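Local coordinates for protein serine-threonine phosphatase 2C (Toxoplasma gondii, PDB 2I44) that probably removes phosphate groups from serine and threonine residues of proteins as a metal-dependent phosphatase of the PP2C family, and binds calcium ions, at residues Ala25-Ile30 and Ala294-Thr299; Gln36-Thr41 and Leu263-Leu268; Glu103-Leu108 and Lys147-Val152. All blocks are in the same frame, centred on the assembly; numbering follows the deposited sequence.

Contact 1 (Ala25-Ile30 and Ala294-Thr299); sequences AIFTDI and ALVEMT
Phe27 and Val296 meet in an apolar strand-on-helix contact between one sheet and the outer helix layer of the PP2C fold, an alpha-beta-beta-alpha sandwich in which helices cover the outer sides of two stacked sheets. Residues 25-29 belong to the sheet strand 22-29, and residues 294-299 are a turn and a half of helix 291-305. The evidence for packing without polar links is direct: the two segments bury 181 Å² between them, no polar pair joins them, and the close approaches are made chiefly by carbon atoms of Phe27, Asp29 and Val296.

Val296 points at the strand and is the single helix residue that does most of the touching. Its CB lies 3.5 Å from Phe27 CD2, near the plane of the ring, so that Val296 meets the ring at its edge and not over a face. CG1 also meets this edge, in the plane of the ring, at 3.8 Å from Phe27 CE2. The same methyl reaches along the strand to Asp29, where Val296 CG1 is 3.7 Å from Asp29 CB. The other methyl, Val296 CG2, stands 3.6 Å from the backbone O of Phe27. With CG1 anti to the backbone N (chi1 174°), Val296 thus spans Phe27 and Asp29, alternate positions of the strand that face the helix, with that one methyl, while CG2 stays at Phe27; Thr28 between them points the other way. The carboxylate of Asp29 turns to its own chain, where OD1 is hydrogen-bonded to Gly31 N.

Within the helix, Thr299 OG1 donates to Leu295 O at 2.8 Å, and Thr299 N bonds to the same oxygen. Around the contact, Ala292 and Gln293 of the same helix also touch Phe27, strand 313-320 pairs with the 22-29 backbone, and helix 274-286 packs against Leu295 and Met298.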
loop_
_atom_site.group_PDB
_atom_site.type_symbol
_atom_site.label_atom_id
_atom_site.label_comp_id
_atom_site.label_asym_id
_atom_site.label_seq_id
_atom_site.Cartn_x
_atom_site.Cartn_y
_atom_site.Cartn_z
ATOM N N ALA A 25 -5.914 0.228 14.292
ATOM C CA ALA A 25 -6.305 1.624 14.379
ATOM C C ALA A 25 -5.970 2.255 13.040
ATOM O O ALA A 25 -5.002 1.861 12.389
ATOM C CB ALA A 25 -5.538 2.318 15.492
ATOM N N ILE A 26 -6.778 3.219 12.617
ATOM C CA ILE A 26 -6.535 3.890 11.347
ATOM C C ILE A 26 -6.861 5.357 11.521
ATOM O O ILE A 26 -7.925 5.697 12.028
ATOM C CB ILE A 26 -7.439 3.337 10.218
ATOM C CG1 ILE A 26 -7.384 1.808 10.188
ATOM C CG2 ILE A 26 -6.987 3.891 8.870
ATOM C CD1 ILE A 26 -8.382 1.193 9.223
ATOM N N PHE A 27 -5.949 6.223 11.097
ATOM C CA PHE A 27 -6.164 7.659 11.195
ATOM C C PHE A 27 -5.616 8.334 9.947
ATOM O O PHE A 27 -4.588 7.928 9.414
ATOM C CB PHE A 27 -5.466 8.234 12.427
ATOM C CG PHE A 27 -5.921 9.624 12.782
ATOM C CD1 PHE A 27 -7.099 9.819 13.502
ATOM C CD2 PHE A 27 -5.196 10.738 12.369
ATOM C CE1 PHE A 27 -7.551 11.109 13.808
ATOM C CE2 PHE A 27 -5.639 12.035 12.671
ATOM C CZ PHE A 27 -6.819 12.217 13.391
ATOM N N THR A 28 -6.308 9.367 9.486
ATOM C CA THR A 28 -5.883 10.093 8.302
ATOM C C THR A 28 -6.086 11.589 8.506
ATOM O O THR A 28 -6.877 12.009 9.345
ATOM C CB THR A 28 -6.684 9.638 7.054
ATOM O OG1 THR A 28 -6.128 10.245 5.882
ATOM C CG2 THR A 28 -8.162 10.033 7.183
ATOM N N ASP A 29 -5.366 12.393 7.735
ATOM C CA ASP A 29 -5.489 13.839 7.829
ATOM C C ASP A 29 -5.136 14.436 6.481
ATOM O O ASP A 29 -4.236 13.953 5.799
ATOM C CB ASP A 29 -4.558 14.387 8.917
ATOM C CG ASP A 29 -4.895 15.816 9.300
ATOM O OD1 ASP A 29 -4.745 16.717 8.449
ATOM O OD2 ASP A 29 -5.322 16.034 10.453
ATOM N N ILE A 30 -5.856 15.482 6.094
ATOM C CA ILE A 30 -5.628 16.131 4.811
ATOM C C ILE A 30 -4.330 16.927 4.790
ATOM O O ILE A 30 -3.759 17.173 3.727
ATOM C CB ILE A 30 -6.810 17.070 4.436
ATOM C CG1 ILE A 30 -6.687 17.485 2.968
ATOM C CG2 ILE A 30 -6.826 18.301 5.349
ATOM C CD1 ILE A 30 -7.932 18.137 2.414
ATOM N N ALA A 294 -1.558 8.961 16.854
ATOM C CA ALA A 294 -0.296 9.452 17.391
ATOM C C ALA A 294 0.689 9.658 16.241
ATOM O O ALA A 294 1.361 10.683 16.168
ATOM C CB ALA A 294 0.267 8.465 18.407
ATOM N N LEU A 295 0.760 8.685 15.336
ATOM C CA LEU A 295 1.662 8.779 14.190
ATOM C C LEU A 295 1.343 9.982 13.308
ATOM O O LEU A 295 2.247 10.671 12.843
ATOM C CB LEU A 295 1.592 7.500 13.349
ATOM C CG LEU A 295 2.315 6.274 13.905
ATOM C CD1 LEU A 295 2.002 5.049 13.068
ATOM C CD2 LEU A 295 3.807 6.546 13.921
ATOM N N VAL A 296 0.059 10.235 13.074
ATOM C CA VAL A 296 -0.325 11.359 12.230
ATOM C C VAL A 296 -0.106 12.712 12.917
ATOM O O VAL A 296 0.493 13.618 12.334
ATOM C CB VAL A 296 -1.806 11.249 11.774
ATOM C CG1 VAL A 296 -2.227 12.512 11.023
ATOM C CG2 VAL A 296 -1.986 10.020 10.881
ATOM N N GLU A 297 -0.572 12.846 14.154
ATOM C CA GLU A 297 -0.421 14.114 14.866
ATOM C C GLU A 297 1.046 14.477 15.124
ATOM O O GLU A 297 1.422 15.642 15.015
ATOM C CB GLU A 297 -1.225 14.083 16.172
ATOM C CG GLU A 297 -2.691 13.710 15.941
ATOM C CD GLU A 297 -3.600 14.038 17.113
ATOM O OE1 GLU A 297 -3.202 13.777 18.268
ATOM O OE2 GLU A 297 -4.721 14.546 16.876
HETATM N N MSE A 298 1.865 13.476 15.445
HETATM C CA MSE A 298 3.292 13.685 15.690
HETATM C C MSE A 298 3.966 14.195 14.415
HETATM O O MSE A 298 4.817 15.082 14.463
HETATM C CB MSE A 298 3.965 12.373 16.108
HETATM C CG MSE A 298 3.566 11.834 17.474
HETATM SE SE MSE A 298 4.456 12.724 18.913
HETATM C CE MSE A 298 5.921 11.500 19.167
ATOM N N THR A 299 3.580 13.617 13.280
ATOM C CA THR A 299 4.126 13.995 11.984
ATOM C C THR A 299 3.736 15.423 11.632
ATOM O O THR A 299 4.564 16.196 11.151
ATOM C CB THR A 299 3.620 13.040 10.876
ATOM O OG1 THR A 299 4.129 11.724 11.127
ATOM C CG2 THR A 299 4.077 13.507 9.495
#

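Contact 2 (Gln36-Thr41 and Leu263-Leu268); sequences QEDRFT and LATDGL. With CA (calcium ion), chain D.
The CA atoms of Asp38 and Thr265 stand 7.6 Å apart, Asp38 CA to Thr265 CA, too far for direct pairing, and side chains bridge the space between the two central sheets of the PP2C fold at its metal centre. Asp38 starts strand 38-43, while Thr265 follows strand 258-264 at the N-cap of helix 266-269. The two side chains approach from opposite directions, and Thr265 OG1 donates to Asp38 OD2 at 2.9 Å, on the syn side of the carboxylate but 27° out of its plane. The methyl of Thr265 packs against the same group, CG2 lying 3.5 Å from Asp38 CG.

Asp38 OD2 is also hydrogen-bonded to Thr314 OG1, so two hydroxyls hold this buried oxygen. The other oxygen faces the metal site, where Asp38 OD1 accepts from water 1 at 3.0 Å. That water is a ligand of the calcium ion, which makes Asp38 a second-shell residue for this metal. Asp60 and Asp311 complete the protein ligands. Asp266 is the first-shell residue from the segment 263-268, and it binds through one carboxylate oxygen: Asp266 OD1 lies 2.3 Å from the calcium ion, whereas Asp266 OD2 stays 3.6 Å from it.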
loop_
_atom_site.group_PDB
_atom_site.type_symbol
_atom_site.label_atom_id
_atom_site.label_comp_id
_atom_site.label_asym_id
_atom_site.label_seq_id
_atom_site.Cartn_x
_atom_site.Cartn_y
_atom_site.Cartn_z
ATOM N N GLN A 36 -7.956 15.557 -0.314
ATOM C CA GLN A 36 -7.589 14.398 0.489
ATOM C C GLN A 36 -7.602 13.250 -0.515
ATOM O O GLN A 36 -8.670 12.763 -0.899
ATOM C CB GLN A 36 -8.615 14.149 1.593
ATOM C CG GLN A 36 -8.425 12.838 2.367
ATOM C CD GLN A 36 -6.999 12.626 2.857
ATOM O OE1 GLN A 36 -6.094 12.351 2.069
ATOM N NE2 GLN A 36 -6.794 12.757 4.167
ATOM N N GLU A 37 -6.418 12.830 -0.953
ATOM C CA GLU A 37 -6.328 11.772 -1.945
ATOM C C GLU A 37 -5.827 10.436 -1.413
ATOM O O GLU A 37 -5.562 9.513 -2.184
ATOM C CB GLU A 37 -5.471 12.253 -3.118
ATOM C CG GLU A 37 -5.861 13.659 -3.562
ATOM C CD GLU A 37 -5.331 14.044 -4.929
ATOM O OE1 GLU A 37 -4.158 13.736 -5.232
ATOM O OE2 GLU A 37 -6.093 14.676 -5.698
ATOM N N ASP A 38 -5.693 10.338 -0.095
ATOM C CA ASP A 38 -5.276 9.097 0.545
ATOM C C ASP A 38 -6.550 8.292 0.791
ATOM O O ASP A 38 -7.603 8.860 1.110
ATOM C CB ASP A 38 -4.623 9.368 1.906
ATOM C CG ASP A 38 -3.122 9.584 1.823
ATOM O OD1 ASP A 38 -2.573 9.708 0.705
ATOM O OD2 ASP A 38 -2.491 9.642 2.906
ATOM N N ARG A 39 -6.454 6.976 0.648
ATOM C CA ARG A 39 -7.581 6.085 0.889
ATOM C C ARG A 39 -7.063 4.833 1.597
ATOM O O ARG A 39 -5.853 4.618 1.687
ATOM C CB ARG A 39 -8.268 5.721 -0.431
ATOM C CG ARG A 39 -9.015 6.889 -1.081
ATOM C CD ARG A 39 -10.196 7.342 -0.220
ATOM N NE ARG A 39 -11.012 8.358 -0.886
ATOM C CZ ARG A 39 -10.669 9.638 -1.036
ATOM N NH1 ARG A 39 -9.514 10.090 -0.564
ATOM N NH2 ARG A 39 -11.483 10.467 -1.677
ATOM N N PHE A 40 -7.968 4.009 2.107
ATOM C CA PHE A 40 -7.551 2.801 2.803
ATOM C C PHE A 40 -8.685 1.795 2.918
ATOM O O PHE A 40 -9.863 2.135 2.778
ATOM C CB PHE A 40 -7.015 3.162 4.189
ATOM C CG PHE A 40 -7.977 3.957 5.026
ATOM C CD1 PHE A 40 -9.057 3.340 5.646
ATOM C CD2 PHE A 40 -7.795 5.325 5.206
ATOM C CE1 PHE A 40 -9.938 4.067 6.436
ATOM C CE2 PHE A 40 -8.676 6.062 5.997
ATOM C CZ PHE A 40 -9.749 5.431 6.612
ATOM N N THR A 41 -8.314 0.553 3.200
ATOM C CA THR A 41 -9.278 -0.522 3.297
ATOM C C THR A 41 -8.824 -1.533 4.334
ATOM O O THR A 41 -7.661 -1.922 4.362
ATOM C CB THR A 41 -9.424 -1.224 1.927
ATOM O OG1 THR A 41 -9.937 -0.290 0.966
ATOM C CG2 THR A 41 -10.353 -2.437 2.028
ATOM N N LEU A 263 1.103 0.361 8.102
ATOM C CA LEU A 263 0.925 0.655 6.689
ATOM C C LEU A 263 0.676 2.157 6.637
ATOM O O LEU A 263 -0.182 2.670 7.358
ATOM C CB LEU A 263 -0.274 -0.105 6.106
ATOM C CG LEU A 263 -0.214 -1.641 6.098
ATOM C CD1 LEU A 263 -0.651 -2.185 7.448
ATOM C CD2 LEU A 263 -1.121 -2.192 4.997
ATOM N N ALA A 264 1.427 2.866 5.802
ATOM C CA ALA A 264 1.265 4.309 5.709
ATOM C C ALA A 264 1.738 4.904 4.382
ATOM O O ALA A 264 2.534 4.303 3.658
ATOM C CB ALA A 264 2.002 4.974 6.871
ATOM N N THR A 265 1.239 6.091 4.069
ATOM C CA THR A 265 1.628 6.786 2.847
ATOM C C THR A 265 2.916 7.565 3.100
ATOM O O THR A 265 3.362 7.684 4.254
ATOM C CB THR A 265 0.529 7.761 2.386
ATOM O OG1 THR A 265 0.238 8.689 3.434
ATOM C CG2 THR A 265 -0.730 7.001 2.036
ATOM N N ASP A 266 3.508 8.100 2.032
ATOM C CA ASP A 266 4.744 8.858 2.164
ATOM C C ASP A 266 4.512 10.118 2.973
ATOM O O ASP A 266 5.456 10.781 3.397
ATOM C CB ASP A 266 5.349 9.192 0.787
ATOM C CG ASP A 266 4.453 10.081 -0.073
ATOM O OD1 ASP A 266 3.358 10.480 0.372
ATOM O OD2 ASP A 266 4.856 10.377 -1.215
ATOM N N GLY A 267 3.242 10.441 3.194
ATOM C CA GLY A 267 2.904 11.607 3.995
ATOM C C GLY A 267 3.482 11.415 5.389
ATOM O O GLY A 267 3.724 12.381 6.127
ATOM N N LEU A 268 3.693 10.152 5.755
ATOM C CA LEU A 268 4.285 9.810 7.044
ATOM C C LEU A 268 5.783 9.519 6.909
ATOM O O LEU A 268 6.600 10.033 7.674
ATOM C CB LEU A 268 3.612 8.575 7.652
ATOM C CG LEU A 268 4.398 7.995 8.840
ATOM C CD1 LEU A 268 4.355 8.978 10.016
ATOM C CD2 LEU A 268 3.821 6.654 9.261
HETATM CA CA CA D . 1.500 11.432 -0.645
HETATM O O HOH W 1 0.126 10.844 1.131
HETATM O O HOH W 2 2.710 11.386 -2.151
HETATM O O HOH W 3 0.082 12.700 -1.531
#

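Contact 3 (Glu103-Leu108 and Lys147-Val152); sequences EKLPQL and KGFVAV
Over one face of the Phe149 ring lies Pro106, its CG 4.1 Å from the ring centroid and 19° off the normal, which meets the geometry of a CH-pi contact. The atom stands 3.9 Å above the plane, offset toward the rim. Leu105 approaches the same ring obliquely, with CD2 3.6 Å from Phe149 CD2. These contacts join helix 98-130, one of the outer helices of the PP2C alpha-beta-beta-alpha sandwich, to the start of strand 149-155. The helix is kinked here: the backbone N atoms of Pro106 and Gln107 lack bonds to the preceding turn, and proline has no N-H to offer.

With chi1 at -73°, Phe149 holds its ring anti to its carbonyl carbon, where adjacent helix residues meet it. Val251 of the neighbouring strand 248-253 touches both Pro106 and Phe149, and Leu109, farther along the helix, touches the Phe149 side chain as well. The tight turn before the strand adds one more apolar surface. There Lys147 makes the contact through CB, not its ammonium group: Lys147 CB lies 4.0 Å from Leu105 CD2, the same methyl that meets Phe149.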
loop_
_atom_site.group_PDB
_atom_site.type_symbol
_atom_site.label_atom_id
_atom_site.label_comp_id
_atom_site.label_asym_id
_atom_site.label_seq_id
_atom_site.Cartn_x
_atom_site.Cartn_y
_atom_site.Cartn_z
ATOM N N GLU A 103 3.673 -25.130 4.236
ATOM C CA GLU A 103 4.660 -25.248 3.180
ATOM C C GLU A 103 4.135 -24.768 1.836
ATOM O O GLU A 103 4.894 -24.264 1.013
ATOM C CB GLU A 103 5.127 -26.697 3.065
ATOM C CG GLU A 103 6.137 -26.928 1.962
ATOM C CD GLU A 103 6.851 -28.257 2.106
ATOM O OE1 GLU A 103 6.160 -29.290 2.268
ATOM O OE2 GLU A 103 8.102 -28.270 2.056
ATOM N N LYS A 104 2.833 -24.913 1.618
ATOM C CA LYS A 104 2.239 -24.511 0.347
ATOM C C LYS A 104 1.505 -23.169 0.407
ATOM O O LYS A 104 1.405 -22.465 -0.597
ATOM C CB LYS A 104 1.280 -25.604 -0.136
ATOM C CG LYS A 104 1.926 -26.991 -0.166
ATOM C CD LYS A 104 0.961 -28.078 -0.627
ATOM C CE LYS A 104 0.681 -27.979 -2.116
ATOM N NZ LYS A 104 -0.288 -29.023 -2.569
ATOM N N LEU A 105 1.013 -22.819 1.589
ATOM C CA LEU A 105 0.266 -21.581 1.792
ATOM C C LEU A 105 0.981 -20.318 1.306
ATOM O O LEU A 105 0.356 -19.456 0.695
ATOM C CB LEU A 105 -0.117 -21.436 3.272
ATOM C CG LEU A 105 -1.128 -20.344 3.650
ATOM C CD1 LEU A 105 -2.406 -20.514 2.844
ATOM C CD2 LEU A 105 -1.437 -20.414 5.134
ATOM N N PRO A 106 2.295 -20.191 1.570
ATOM C CA PRO A 106 3.032 -19.001 1.129
ATOM C C PRO A 106 2.959 -18.713 -0.366
ATOM O O PRO A 106 2.672 -17.584 -0.763
ATOM C CB PRO A 106 4.456 -19.283 1.600
ATOM C CG PRO A 106 4.221 -20.043 2.867
ATOM C CD PRO A 106 3.139 -21.019 2.451
ATOM N N GLN A 107 3.214 -19.718 -1.199
ATOM C CA GLN A 107 3.159 -19.496 -2.638
ATOM C C GLN A 107 1.736 -19.264 -3.138
ATOM O O GLN A 107 1.532 -18.569 -4.136
ATOM C CB GLN A 107 3.800 -20.658 -3.406
ATOM C CG GLN A 107 5.330 -20.643 -3.386
ATOM C CD GLN A 107 5.913 -19.244 -3.622
ATOM O OE1 GLN A 107 6.485 -18.632 -2.709
ATOM N NE2 GLN A 107 5.763 -18.733 -4.845
ATOM N N LEU A 108 0.752 -19.850 -2.460
ATOM C CA LEU A 108 -0.634 -19.654 -2.855
ATOM C C LEU A 108 -1.021 -18.208 -2.545
ATOM O O LEU A 108 -1.719 -17.558 -3.324
ATOM C CB LEU A 108 -1.551 -20.620 -2.105
ATOM C CG LEU A 108 -1.499 -22.095 -2.530
ATOM C CD1 LEU A 108 -2.402 -22.920 -1.625
ATOM C CD2 LEU A 108 -1.940 -22.227 -3.990
ATOM N N LYS A 147 -3.639 -17.365 8.587
ATOM C CA LYS A 147 -3.045 -18.448 9.364
ATOM C C LYS A 147 -1.559 -18.251 9.671
ATOM O O LYS A 147 -0.721 -19.065 9.282
ATOM C CB LYS A 147 -3.244 -19.784 8.639
ATOM C CG LYS A 147 -3.007 -21.011 9.517
ATOM C CD LYS A 147 -3.066 -22.305 8.714
ATOM C CE LYS A 147 -2.829 -23.520 9.607
ATOM N NZ LYS A 147 -2.746 -24.798 8.836
ATOM N N GLY A 148 -1.237 -17.162 10.360
ATOM C CA GLY A 148 0.146 -16.910 10.728
ATOM C C GLY A 148 1.065 -16.351 9.661
ATOM O O GLY A 148 2.244 -16.126 9.926
ATOM N N PHE A 149 0.545 -16.125 8.460
ATOM C CA PHE A 149 1.356 -15.576 7.382
ATOM C C PHE A 149 0.822 -14.228 6.933
ATOM O O PHE A 149 -0.388 -13.992 6.939
ATOM C CB PHE A 149 1.365 -16.517 6.177
ATOM C CG PHE A 149 2.178 -17.762 6.382
ATOM C CD1 PHE A 149 3.568 -17.707 6.379
ATOM C CD2 PHE A 149 1.554 -18.987 6.597
ATOM C CE1 PHE A 149 4.328 -18.857 6.589
ATOM C CE2 PHE A 149 2.301 -20.146 6.809
ATOM C CZ PHE A 149 3.693 -20.082 6.806
ATOM N N VAL A 150 1.733 -13.339 6.557
ATOM C CA VAL A 150 1.347 -12.034 6.062
ATOM C C VAL A 150 1.961 -11.878 4.683
ATOM O O VAL A 150 3.185 -11.877 4.533
ATOM C CB VAL A 150 1.839 -10.894 6.970
ATOM C CG1 VAL A 150 1.478 -9.546 6.351
ATOM C CG2 VAL A 150 1.195 -11.020 8.333
ATOM N N ALA A 151 1.094 -11.784 3.682
ATOM C CA ALA A 151 1.521 -11.616 2.306
ATOM C C ALA A 151 1.528 -10.124 2.001
ATOM O O ALA A 151 0.470 -9.517 1.819
ATOM C CB ALA A 151 0.558 -12.342 1.371
ATOM N N VAL A 152 2.719 -9.540 1.958
ATOM C CA VAL A 152 2.869 -8.123 1.676
ATOM C C VAL A 152 3.013 -7.861 0.178
ATOM O O VAL A 152 3.788 -8.524 -0.517
ATOM C CB VAL A 152 4.117 -7.528 2.391
ATOM C CG1 VAL A 152 4.301 -6.075 1.998
ATOM C CG2 VAL A 152 3.963 -7.633 3.896
#

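Contact 2 is the buried one, its centre about 8 Å from that of the chain; contacts 1 and 3 lie about 16 and 18 Å out and are partly buried. Chemistry follows place: both outer contacts are apolar helix-on-strand packing, at a ring edge in contact 1 and over a ring face in contact 3, whereas the central one uses a hydroxyl, carboxylates, waters and calcium. Strands 22-29 and 258-264 share a sheet, linking contacts 1 and 2, which touch where Asp29 O probably accepts from Gln36 NE2 (3.3 Å). Strands 38-43 and 149-155 share the other sheet, yet contacts 2 and 3 stay about 7 Å apart at their nearest atoms.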